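PDB 5BR9: tRNA threonylcarbamoyladenosine biosynthesis protein TsaB from Pseudomonas aeruginosa, which probably supports formation of the threonylcarbamoyl modification of adenosine 37 in tRNA, as a TsaB-type member of the KAE1/TsaD family. Local coordinates for the interface of chains A and B. Residues are numbered along the deposited sequence; one frame, centred on the assembly and turned at random. Chains: chain A/B, Uncharacterized protein.

Contact 1: the interface of chains A and B. Residues chain A 81, 84-85, 88; chain B 78, 81-82, 86.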
ATOM      1  N   ARG A  81       0.858  -1.253   5.525  1.00 41.92           N
ATOM      2  CA  ARG A  81       0.204  -1.390   4.224  1.00 42.14           C
ATOM      3  C   ARG A  81       1.000  -0.738   3.105  1.00 41.99           C
ATOM      4  O   ARG A  81       1.060  -1.262   1.999  1.00 38.71           O
ATOM      5  CB  ARG A  81      -1.209  -0.814   4.277  1.00 43.83           C
ATOM      6  CG  ARG A  81      -2.180  -1.780   4.923  1.00 49.37           C
ATOM      7  CD  ARG A  81      -3.415  -1.127   5.501  1.00 56.79           C
ATOM      8  NE  ARG A  81      -3.930  -1.953   6.593  1.00 75.85           N
ATOM      9  CZ  ARG A  81      -4.685  -3.037   6.425  1.00 82.86           C
ATOM     10  NH1 ARG A  81      -5.091  -3.728   7.483  1.00 78.80           N
ATOM     11  NH2 ARG A  81      -5.037  -3.428   5.202  1.00 84.95           N
ATOM     12  N   ILE A  84       3.882  -3.089   2.368  1.00 35.96           N
ATOM     13  CA  ILE A  84       3.396  -4.249   1.630  1.00 35.13           C
ATOM     14  C   ILE A  84       3.263  -3.952   0.125  1.00 29.36           C
ATOM     15  O   ILE A  84       3.835  -4.669  -0.713  1.00 28.43           O
ATOM     16  CB  ILE A  84       2.075  -4.749   2.213  1.00 35.09           C
ATOM     17  CG1 ILE A  84       2.322  -5.386   3.576  1.00 35.98           C
ATOM     18  CG2 ILE A  84       1.420  -5.746   1.269  1.00 28.93           C
ATOM     19  CD1 ILE A  84       1.063  -5.742   4.343  1.00 38.28           C
ATOM     20  N   GLY A  85       2.533  -2.891  -0.216  1.00 26.89           N
ATOM     21  CA  GLY A  85       2.333  -2.519  -1.607  1.00 26.74           C
ATOM     22  C   GLY A  85       3.596  -2.189  -2.384  1.00 29.76           C
ATOM     23  O   GLY A  85       3.841  -2.715  -3.481  1.00 31.48           O
ATOM     24  N   GLN A  88       5.806  -5.275  -2.936  1.00 28.97           N
ATOM     25  CA  GLN A  88       5.166  -6.095  -3.959  1.00 27.35           C
ATOM     26  C   GLN A  88       5.358  -5.523  -5.371  1.00 26.38           C
ATOM     27  O   GLN A  88       5.597  -6.261  -6.324  1.00 28.68           O
ATOM     28  CB  GLN A  88       3.678  -6.237  -3.645  1.00 29.69           C
ATOM     29  CG  GLN A  88       3.380  -7.322  -2.597  1.00 31.95           C
ATOM     30  CD  GLN A  88       1.877  -7.542  -2.390  1.00 41.79           C
ATOM     31  OE1 GLN A  88       1.410  -8.674  -2.348  1.00 54.13           O
ATOM     32  NE2 GLN A  88       1.124  -6.449  -2.256  1.00 37.78           N
TER
ATOM     33  N   THR B  78      -8.260   1.043   2.515  1.00115.21           N
ATOM     34  CA  THR B  78      -7.345  -0.076   2.267  1.00109.38           C
ATOM     35  C   THR B  78      -7.038  -0.270   0.784  1.00109.87           C
ATOM     36  O   THR B  78      -5.869  -0.374   0.386  1.00 95.27           O
ATOM     37  CB  THR B  78      -7.911  -1.404   2.805  1.00110.58           C
ATOM     38  OG1 THR B  78      -8.137  -1.299   4.214  1.00115.27           O
ATOM     39  CG2 THR B  78      -6.935  -2.547   2.535  1.00107.91           C
ATOM     40  N   ARG B  81      -4.593   2.294  -0.216  1.00 73.60           N
ATOM     41  CA  ARG B  81      -3.251   2.249   0.355  1.00 68.40           C
ATOM     42  C   ARG B  81      -2.312   1.207  -0.282  1.00 68.15           C
ATOM     43  O   ARG B  81      -1.272   1.577  -0.836  1.00 65.80           O
ATOM     44  CB  ARG B  81      -3.346   2.008   1.862  1.00 59.56           C
ATOM     45  N   ILE B  82      -2.664  -0.076  -0.209  1.00 68.59           N
ATOM     46  CA  ILE B  82      -1.773  -1.130  -0.699  1.00 58.45           C
ATOM     47  C   ILE B  82      -1.627  -1.032  -2.217  1.00 54.31           C
ATOM     48  O   ILE B  82      -0.525  -1.158  -2.738  1.00 57.92           O
ATOM     49  CB  ILE B  82      -2.253  -2.548  -0.265  1.00 60.45           C
ATOM     50  CG1 ILE B  82      -2.151  -2.719   1.261  1.00 58.35           C
ATOM     51  CG2 ILE B  82      -1.444  -3.638  -0.974  1.00 48.69           C
ATOM     52  CD1 ILE B  82      -2.620  -4.090   1.782  1.00 60.05           C
ATOM     53  N   VAL B  86       1.661  -0.409  -4.513  1.00 37.59           N
ATOM     54  CA  VAL B  86       2.031  -1.222  -5.670  1.00 32.09           C
ATOM     55  C   VAL B  86       2.413  -0.320  -6.862  1.00 29.98           C
ATOM     56  O   VAL B  86       3.440  -0.533  -7.495  1.00 30.78           O
ATOM     57  CB  VAL B  86       0.900  -2.198  -6.049  1.00 32.15           C
ATOM     58  CG1 VAL B  86       1.232  -2.959  -7.341  1.00 30.02           C
ATOM     59  CG2 VAL B  86       0.641  -3.152  -4.918  1.00 35.15           C
TER

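Contact 2: the interface of chains A and B. Residues chain A 44-45, 48-49, 86; chain B 88, 215-216, 219.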
ATOM      1  N   ALA A  44       4.994   7.483   2.867  1.00 58.28           N
ATOM      2  CA  ALA A  44       4.661   7.277   1.454  1.00 63.73           C
ATOM      3  C   ALA A  44       5.431   8.212   0.520  1.00 64.18           C
ATOM      4  O   ALA A  44       5.550   7.952  -0.680  1.00 63.49           O
ATOM      5  CB  ALA A  44       3.158   7.453   1.234  1.00 60.21           C
ATOM      6  N   GLN A  45       5.940   9.307   1.073  1.00 56.70           N
ATOM      7  CA  GLN A  45       6.669  10.264   0.270  1.00 55.92           C
ATOM      8  C   GLN A  45       8.163  10.127   0.472  1.00 52.89           C
ATOM      9  O   GLN A  45       8.942  10.604  -0.346  1.00 52.41           O
ATOM     10  CB  GLN A  45       6.228  11.686   0.601  1.00 57.96           C
ATOM     11  CG  GLN A  45       4.761  11.932   0.400  1.00 59.50           C
ATOM     12  CD  GLN A  45       4.138  12.516   1.637  1.00 78.73           C
ATOM     13  OE1 GLN A  45       3.650  11.785   2.506  1.00 86.92           O
ATOM     14  NE2 GLN A  45       4.172  13.840   1.746  1.00 82.64           N
ATOM     15  N   LEU A  48      10.695   5.725  -0.913  1.00 33.70           N
ATOM     16  CA  LEU A  48      11.428   5.487  -2.154  1.00 32.39           C
ATOM     17  C   LEU A  48      12.648   6.404  -2.331  1.00 31.77           C
ATOM     18  O   LEU A  48      13.657   5.971  -2.868  1.00 37.44           O
ATOM     19  CB  LEU A  48      10.496   5.604  -3.354  1.00 31.76           C
ATOM     20  CG  LEU A  48       9.504   4.432  -3.397  1.00 42.79           C
ATOM     21  CD1 LEU A  48       8.596   4.542  -4.625  1.00 48.52           C
ATOM     22  CD2 LEU A  48      10.203   3.068  -3.330  1.00 26.56           C
ATOM     23  N   PRO A  49      12.560   7.678  -1.925  1.00 33.20           N
ATOM     24  CA  PRO A  49      13.831   8.411  -2.003  1.00 35.46           C
ATOM     25  C   PRO A  49      14.906   7.867  -1.044  1.00 33.91           C
ATOM     26  O   PRO A  49      16.098   7.926  -1.368  1.00 33.66           O
ATOM     27  CB  PRO A  49      13.438   9.852  -1.636  1.00 36.37           C
ATOM     28  CG  PRO A  49      11.977   9.945  -1.976  1.00 41.27           C
ATOM     29  CD  PRO A  49      11.408   8.575  -1.707  1.00 39.00           C
ATOM     30  N   VAL A  86       4.418  -1.325  -1.812  1.00 31.06           N
ATOM     31  CA  VAL A  86       5.628  -0.897  -2.486  1.00 32.45           C
ATOM     32  C   VAL A  86       6.567  -2.085  -2.736  1.00 30.90           C
ATOM     33  O   VAL A  86       7.091  -2.250  -3.840  1.00 29.42           O
ATOM     34  CB  VAL A  86       6.324   0.222  -1.681  1.00 39.82           C
ATOM     35  CG1 VAL A  86       7.708   0.525  -2.251  1.00 34.29           C
ATOM     36  CG2 VAL A  86       5.443   1.476  -1.669  1.00 27.24           C
TER
ATOM     37  N   GLN B  88       3.482   2.762  -6.831  1.00 31.36           N
ATOM     38  CA  GLN B  88       4.768   3.364  -6.475  1.00 34.87           C
ATOM     39  C   GLN B  88       5.943   2.426  -6.769  1.00 32.01           C
ATOM     40  O   GLN B  88       6.877   2.790  -7.489  1.00 30.57           O
ATOM     41  CB  GLN B  88       4.787   3.761  -4.995  1.00 34.96           C
ATOM     42  CG  GLN B  88       4.151   5.098  -4.712  1.00 39.99           C
ATOM     43  CD  GLN B  88       4.447   5.615  -3.310  1.00 49.83           C
ATOM     44  OE1 GLN B  88       4.545   4.843  -2.359  1.00 50.65           O
ATOM     45  NE2 GLN B  88       4.582   6.933  -3.180  1.00 55.88           N
ATOM     46  N   ALA B 215       7.259   8.517  -9.103  1.00 45.25           N
ATOM     47  CA  ALA B 215       6.656   7.504  -8.238  1.00 47.58           C
ATOM     48  C   ALA B 215       6.441   7.954  -6.789  1.00 47.95           C
ATOM     49  O   ALA B 215       5.428   7.621  -6.180  1.00 52.15           O
ATOM     50  CB  ALA B 215       7.512   6.232  -8.262  1.00 53.62           C
ATOM     51  N   GLU B 216       7.381   8.712  -6.238  1.00 46.89           N
ATOM     52  CA  GLU B 216       7.261   9.154  -4.851  1.00 52.99           C
ATOM     53  C   GLU B 216       6.119  10.153  -4.628  1.00 58.03           C
ATOM     54  O   GLU B 216       5.742  10.417  -3.486  1.00 66.15           O
ATOM     55  CB  GLU B 216       8.583   9.759  -4.373  1.00 57.76           C
ATOM     56  CG  GLU B 216       9.281  10.633  -5.399  1.00 67.59           C
ATOM     57  CD  GLU B 216      10.584  10.028  -5.895  1.00 81.64           C
ATOM     58  OE1 GLU B 216      10.548   8.988  -6.600  1.00 80.22           O
ATOM     59  OE2 GLU B 216      11.650  10.597  -5.572  1.00 88.47           O
ATOM     60  N   LEU B 219       0.255   9.850  -4.493  1.00 69.75           N
ATOM     61  CA  LEU B 219      -0.438   9.925  -3.214  1.00 67.19           C
ATOM     62  C   LEU B 219      -1.941   9.739  -3.410  1.00 63.55           C
ATOM     63  O   LEU B 219      -2.487  10.121  -4.451  1.00 61.08           O
ATOM     64  CB  LEU B 219      -0.179  11.270  -2.532  1.00 74.92           C
ATOM     65  CG  LEU B 219       1.075  11.463  -1.683  1.00 82.28           C
ATOM     66  CD1 LEU B 219       2.321  11.589  -2.544  1.00 81.09           C
ATOM     67  CD2 LEU B 219       0.899  12.676  -0.776  1.00 88.10           C
TER

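Contact 3: the interface of chains A and B. Residues chain A 48, 62, 85-86, 88-90, 92-93; chain B 48, 85-86, 88-90, 92-94.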
ATOM      1  N   LEU A  48      10.695   5.725  -0.913  1.00 33.70           N
ATOM      2  CA  LEU A  48      11.428   5.487  -2.154  1.00 32.39           C
ATOM      3  C   LEU A  48      12.648   6.404  -2.331  1.00 31.77           C
ATOM      4  O   LEU A  48      13.657   5.971  -2.868  1.00 37.44           O
ATOM      5  CB  LEU A  48      10.496   5.604  -3.354  1.00 31.76           C
ATOM      6  CG  LEU A  48       9.504   4.432  -3.397  1.00 42.79           C
ATOM      7  CD1 LEU A  48       8.596   4.542  -4.625  1.00 48.52           C
ATOM      8  CD2 LEU A  48      10.203   3.068  -3.330  1.00 26.56           C
ATOM      9  N   LEU A  62      19.464  -1.263  -8.660  1.00 28.74           N
ATOM     10  CA  LEU A  62      18.301  -2.003  -8.201  1.00 28.67           C
ATOM     11  C   LEU A  62      18.306  -3.413  -8.815  1.00 31.26           C
ATOM     12  O   LEU A  62      17.923  -4.388  -8.154  1.00 21.64           O
ATOM     13  CB  LEU A  62      17.004  -1.248  -8.543  1.00 32.80           C
ATOM     14  CG  LEU A  62      15.725  -1.818  -7.910  1.00 35.15           C
ATOM     15  CD1 LEU A  62      15.803  -1.781  -6.381  1.00 25.77           C
ATOM     16  CD2 LEU A  62      14.497  -1.070  -8.404  1.00 29.65           C
ATOM     17  N   GLY A  85       2.533  -2.891  -0.216  1.00 26.89           N
ATOM     18  CA  GLY A  85       2.333  -2.519  -1.607  1.00 26.74           C
ATOM     19  C   GLY A  85       3.596  -2.189  -2.384  1.00 29.76           C
ATOM     20  O   GLY A  85       3.841  -2.715  -3.481  1.00 31.48           O
ATOM     21  N   VAL A  86       4.418  -1.325  -1.812  1.00 31.06           N
ATOM     22  CA  VAL A  86       5.628  -0.897  -2.486  1.00 32.45           C
ATOM     23  C   VAL A  86       6.567  -2.085  -2.736  1.00 30.90           C
ATOM     24  O   VAL A  86       7.091  -2.250  -3.840  1.00 29.42           O
ATOM     25  CB  VAL A  86       6.324   0.222  -1.681  1.00 39.82           C
ATOM     26  CG1 VAL A  86       7.708   0.525  -2.251  1.00 34.29           C
ATOM     27  CG2 VAL A  86       5.443   1.476  -1.669  1.00 27.24           C
ATOM     28  N   GLN A  88       5.806  -5.275  -2.936  1.00 28.97           N
ATOM     29  CA  GLN A  88       5.166  -6.095  -3.959  1.00 27.35           C
ATOM     30  C   GLN A  88       5.358  -5.523  -5.371  1.00 26.38           C
ATOM     31  O   GLN A  88       5.597  -6.261  -6.324  1.00 28.68           O
ATOM     32  CB  GLN A  88       3.678  -6.237  -3.645  1.00 29.69           C
ATOM     33  CG  GLN A  88       3.380  -7.322  -2.597  1.00 31.95           C
ATOM     34  CD  GLN A  88       1.877  -7.542  -2.390  1.00 41.79           C
ATOM     35  OE1 GLN A  88       1.410  -8.674  -2.348  1.00 54.13           O
ATOM     36  NE2 GLN A  88       1.124  -6.449  -2.256  1.00 37.78           N
ATOM     37  N   GLY A  89       5.185  -4.212  -5.513  1.00 28.31           N
ATOM     38  CA  GLY A  89       5.392  -3.552  -6.793  1.00 29.48           C
ATOM     39  C   GLY A  89       6.839  -3.651  -7.273  1.00 28.28           C
ATOM     40  O   GLY A  89       7.101  -3.982  -8.432  1.00 22.47           O
ATOM     41  N   LEU A  90       7.774  -3.375  -6.367  1.00 26.23           N
ATOM     42  CA  LEU A  90       9.197  -3.440  -6.657  1.00 25.48           C
ATOM     43  C   LEU A  90       9.519  -4.846  -7.128  1.00 31.56           C
ATOM     44  O   LEU A  90      10.156  -5.037  -8.165  1.00 30.42           O
ATOM     45  CB  LEU A  90      10.038  -3.086  -5.422  1.00 26.59           C
ATOM     46  CG  LEU A  90      10.079  -1.652  -4.906  1.00 25.09           C
ATOM     47  CD1 LEU A  90      10.906  -1.616  -3.650  1.00 25.61           C
ATOM     48  CD2 LEU A  90      10.682  -0.704  -5.947  1.00 26.14           C
ATOM     49  N   PHE A  92       7.570  -7.351  -8.152  1.00 27.50           N
ATOM     50  CA  PHE A  92       6.907  -7.798  -9.379  1.00 23.90           C
ATOM     51  C   PHE A  92       7.658  -7.291 -10.618  1.00 29.53           C
ATOM     52  O   PHE A  92       7.801  -7.997 -11.625  1.00 31.43           O
ATOM     53  CB  PHE A  92       5.475  -7.314  -9.394  1.00 21.72           C
ATOM     54  CG  PHE A  92       4.676  -7.742 -10.600  1.00 22.17           C
ATOM     55  CD1 PHE A  92       3.967  -8.932 -10.594  1.00 27.05           C
ATOM     56  CD2 PHE A  92       4.595  -6.926 -11.709  1.00 22.47           C
ATOM     57  CE1 PHE A  92       3.194  -9.300 -11.675  1.00 25.49           C
ATOM     58  CE2 PHE A  92       3.839  -7.294 -12.805  1.00 28.14           C
ATOM     59  CZ  PHE A  92       3.136  -8.486 -12.786  1.00 28.95           C
ATOM     60  N   ALA A  93       8.098  -6.039 -10.553  1.00 24.07           N
ATOM     61  CA  ALA A  93       8.800  -5.434 -11.674  1.00 26.35           C
ATOM     62  C   ALA A  93      10.191  -6.035 -11.876  1.00 23.67           C
ATOM     63  O   ALA A  93      10.605  -6.236 -13.012  1.00 24.03           O
ATOM     64  CB  ALA A  93       8.893  -3.944 -11.479  1.00 21.77           C
TER
ATOM     65  N   LEU B  48      -1.895  -7.786  -8.986  1.00 34.74           N
ATOM     66  CA  LEU B  48      -0.685  -8.199  -9.700  1.00 32.07           C
ATOM     67  C   LEU B  48      -0.878  -9.406 -10.623  1.00 39.80           C
ATOM     68  O   LEU B  48      -0.364  -9.391 -11.742  1.00 34.20           O
ATOM     69  CB  LEU B  48       0.442  -8.482  -8.703  1.00 29.74           C
ATOM     70  CG  LEU B  48       0.963  -7.166  -8.136  1.00 32.90           C
ATOM     71  CD1 LEU B  48       2.181  -7.400  -7.237  1.00 30.44           C
ATOM     72  CD2 LEU B  48       1.264  -6.186  -9.285  1.00 25.88           C
ATOM     73  N   GLY B  85       0.625   1.882  -3.143  1.00 37.33           N
ATOM     74  CA  GLY B  85       1.954   1.358  -2.878  1.00 35.58           C
ATOM     75  C   GLY B  85       2.477   0.525  -4.033  1.00 36.60           C
ATOM     76  O   GLY B  85       3.597   0.732  -4.499  1.00 30.37           O
ATOM     77  N   VAL B  86       1.661  -0.409  -4.513  1.00 37.59           N
ATOM     78  CA  VAL B  86       2.031  -1.222  -5.670  1.00 32.09           C
ATOM     79  C   VAL B  86       2.413  -0.320  -6.862  1.00 29.98           C
ATOM     80  O   VAL B  86       3.440  -0.533  -7.495  1.00 30.78           O
ATOM     81  CB  VAL B  86       0.900  -2.198  -6.049  1.00 32.15           C
ATOM     82  CG1 VAL B  86       1.232  -2.959  -7.341  1.00 30.02           C
ATOM     83  CG2 VAL B  86       0.641  -3.152  -4.918  1.00 35.15           C
ATOM     84  N   GLN B  88       3.482   2.762  -6.831  1.00 31.36           N
ATOM     85  CA  GLN B  88       4.768   3.364  -6.475  1.00 34.87           C
ATOM     86  C   GLN B  88       5.943   2.426  -6.769  1.00 32.01           C
ATOM     87  O   GLN B  88       6.877   2.790  -7.489  1.00 30.57           O
ATOM     88  CB  GLN B  88       4.787   3.761  -4.995  1.00 34.96           C
ATOM     89  CG  GLN B  88       4.151   5.098  -4.712  1.00 39.99           C
ATOM     90  CD  GLN B  88       4.447   5.615  -3.310  1.00 49.83           C
ATOM     91  OE1 GLN B  88       4.545   4.843  -2.359  1.00 50.65           O
ATOM     92  NE2 GLN B  88       4.582   6.933  -3.180  1.00 55.88           N
ATOM     93  N   GLY B  89       5.877   1.219  -6.218  1.00 34.65           N
ATOM     94  CA  GLY B  89       6.904   0.204  -6.414  1.00 25.26           C
ATOM     95  C   GLY B  89       7.171  -0.120  -7.872  1.00 30.54           C
ATOM     96  O   GLY B  89       8.325  -0.126  -8.309  1.00 23.82           O
ATOM     97  N   LEU B  90       6.109  -0.388  -8.627  1.00 23.20           N
ATOM     98  CA  LEU B  90       6.252  -0.665 -10.051  1.00 27.63           C
ATOM     99  C   LEU B  90       6.951   0.504 -10.781  1.00 28.31           C
ATOM    100  O   LEU B  90       7.938   0.310 -11.482  1.00 31.42           O
ATOM    101  CB  LEU B  90       4.885  -0.917 -10.690  1.00 26.99           C
ATOM    102  CG  LEU B  90       4.014  -2.123 -10.334  1.00 30.47           C
ATOM    103  CD1 LEU B  90       2.649  -1.943 -10.998  1.00 26.36           C
ATOM    104  CD2 LEU B  90       4.673  -3.398 -10.813  1.00 33.40           C
ATOM    105  N   PHE B  92       8.724   3.002  -9.678  1.00 26.87           N
ATOM    106  CA  PHE B  92      10.089   3.225  -9.228  1.00 29.71           C
ATOM    107  C   PHE B  92      11.066   2.224  -9.875  1.00 36.52           C
ATOM    108  O   PHE B  92      12.105   2.607 -10.415  1.00 26.01           O
ATOM    109  CB  PHE B  92      10.135   3.126  -7.709  1.00 25.04           C
ATOM    110  CG  PHE B  92      11.497   3.328  -7.115  1.00 30.39           C
ATOM    111  CD1 PHE B  92      11.934   4.604  -6.766  1.00 27.87           C
ATOM    112  CD2 PHE B  92      12.340   2.235  -6.884  1.00 26.82           C
ATOM    113  CE1 PHE B  92      13.187   4.791  -6.184  1.00 29.61           C
ATOM    114  CE2 PHE B  92      13.595   2.412  -6.300  1.00 28.48           C
ATOM    115  CZ  PHE B  92      14.017   3.698  -5.951  1.00 32.12           C
ATOM    116  N   ALA B  93      10.712   0.944  -9.818  1.00 23.32           N
ATOM    117  CA  ALA B  93      11.543  -0.115 -10.373  1.00 26.26           C
ATOM    118  C   ALA B  93      11.685   0.012 -11.883  1.00 23.50           C
ATOM    119  O   ALA B  93      12.736  -0.290 -12.441  1.00 33.72           O
ATOM    120  CB  ALA B  93      10.968  -1.492  -9.999  1.00 23.42           C
ATOM    121  N   LEU B  94      10.629   0.478 -12.539  1.00 28.06           N
ATOM    122  CA  LEU B  94      10.626   0.621 -13.987  1.00 22.63           C
ATOM    123  C   LEU B  94      11.216   1.945 -14.448  1.00 32.77           C
ATOM    124  O   LEU B  94      11.514   2.108 -15.647  1.00 25.78           O
ATOM    125  CB  LEU B  94       9.206   0.496 -14.534  1.00 24.73           C
ATOM    126  CG  LEU B  94       8.521  -0.867 -14.369  1.00 36.32           C
ATOM    127  CD1 LEU B  94       7.049  -0.777 -14.830  1.00 28.01           C
ATOM    128  CD2 LEU B  94       9.304  -1.981 -15.103  1.00 21.73           C
TER

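Contact 1: the interface of chains A and B
In this part of the two-fold interface between two copies of the protein, helix 77-94 of chain A packs against the same helix of chain B, all its residues here with helical phi and psi, and at A:Gly85 the backbones come so close that its carbonyl O lies 3.2 Å from B:Val86 CA. B:Ile82 and A:Arg81 carry most of the contact and cross obliquely. The isoleucine CG1 stands anti to the carbonyl carbon (chi1 -67°) and lies 3.7 Å from A:Arg81 CB, while CD1 lies 3.9 Å from A:Arg81 CG. The other branch, CG2, points toward A:Gly85 CA (4.0 Å) and also meets the side-chain amide NE2 of A:Gln88. A:Ile84 adds a looser contact through its own CG2. A:Arg81, extended from CG to NE, thus uses its aliphatic stem as an apolar surface and carries the guanidinium on toward the start of the partner helix. In B:Val86 a chi1 of 175° sets CG1 anti to the backbone N, which leaves CG2, anti to the carbonyl carbon, facing A:Gly85 CA at 3.8 Å. No polar pair bonds across this patch, so the contact rests on packing. At its outer end the guanidinium NH2 of A:Arg81 lies 3.4 Å from the methyl CG2 of B:Thr78, a poorly ordered residue.

Contact 2: the interface of chains A and B
B:Gln88, on helix 77-94 of this TsaB-type KAE1/TsaD-family protein, extends beyond CG and places its amide between helix 43-58 of chain A and its own 3-10 turn 215-217. The amide nitrogen NE2 donates to A:Ala44 O at 2.9 Å, nearly straight (166° at H), with the acceptor close to the amide plane and the donor in the carbonyl plane. NE2 also donates to B:Ala215 O at 3.2 Å, a more bent bond (136° at H) that meets a lone pair of this carbonyl. Two backbone carbonyls, one from each chain, therefore grip one nitrogen and fix the amide's rotation. A:Leu48 and A:Val86 cross B:Gln88 obliquely: A:Leu48 CD1 lies 3.9 Å from B:Gln88 CB, and A:Val86 CG2 lies 3.6 Å from the amide oxygen OE1. B:Glu216 holds CG in the crowded position between backbone N and carbonyl carbon (chi1 41°) and bends at chi2, bringing carboxylate OE2 to 3.7 Å from A:Pro49 CG; its CB faces the proline CD. Farther out, A:Gln45 and B:Leu219 cross at about a right angle, A:Gln45 CG resting 3.8 Å from B:Leu219 CD1.

Contact 3: the interface of chains A and B
Two phenylalanines flank an apolar helix-helix seam, each meeting Leu48 of the other chain. A:Leu48 and B:Phe92 reach toward each other tip to tip: the methyl CD2 sits over one ring face, offset toward the rim, while CD1 packs 3.7 Å from B:Phe92 CB. The ring carbon CE1 of B:Phe92 comes 3.6 Å from A:Leu48 O. B:Leu48 repeats this on A:Phe92, its CD2 over the ring face. The opposite side of each ring's rim takes a second leucine obliquely, with A:Leu90 CD2 3.5 Å from B:Phe92 CD2 and B:Leu90 CD2 3.6 Å from A:Phe92 CD2. Between the rings the side chains shrink: A:Gly89 CA and B:Gly89 CA stand 4.1 Å apart, and A:Ala93 CB meets B:Ala93 CB at 3.5 Å, methyl to methyl. Both phenylalanines hold CG anti to the backbone N (chi1 -179° and 180°), which swings the ring of A:Phe92 toward helix 47-58 of chain B and that of B:Phe92 toward helix 43-58 of chain A. A:Leu62 CD2, 3.7 Å from B:Ala93 CA, closes one end from the 3-10 turn 62-64. The patch follows the C-terminal half of helix 77-94, where the paired helices form the centre of the two-fold interface.

All three contacts draw on helix 77-94 in both chains. C-alpha centres lie about 11 Å apart for contacts 1 and 2, 10 Å for contacts 1 and 3, and 9 Å for contacts 2 and 3. Contact 3 shares A:Gly85, A:Gln88 and B:Val86 with contact 1, and A:Leu48, A:Val86 and B:Gln88 with contact 2. Contacts 2 and 3 both bring in helix 43-58, and contact 2 adds the segment around 3-10 turn 215-217. Contacts 1 and 2 have twins with the chains exchanged, whereas contact 3 already includes both halves of its main pairs. The continuous interface is consistent with a homodimer, though the structure alone does not prove it.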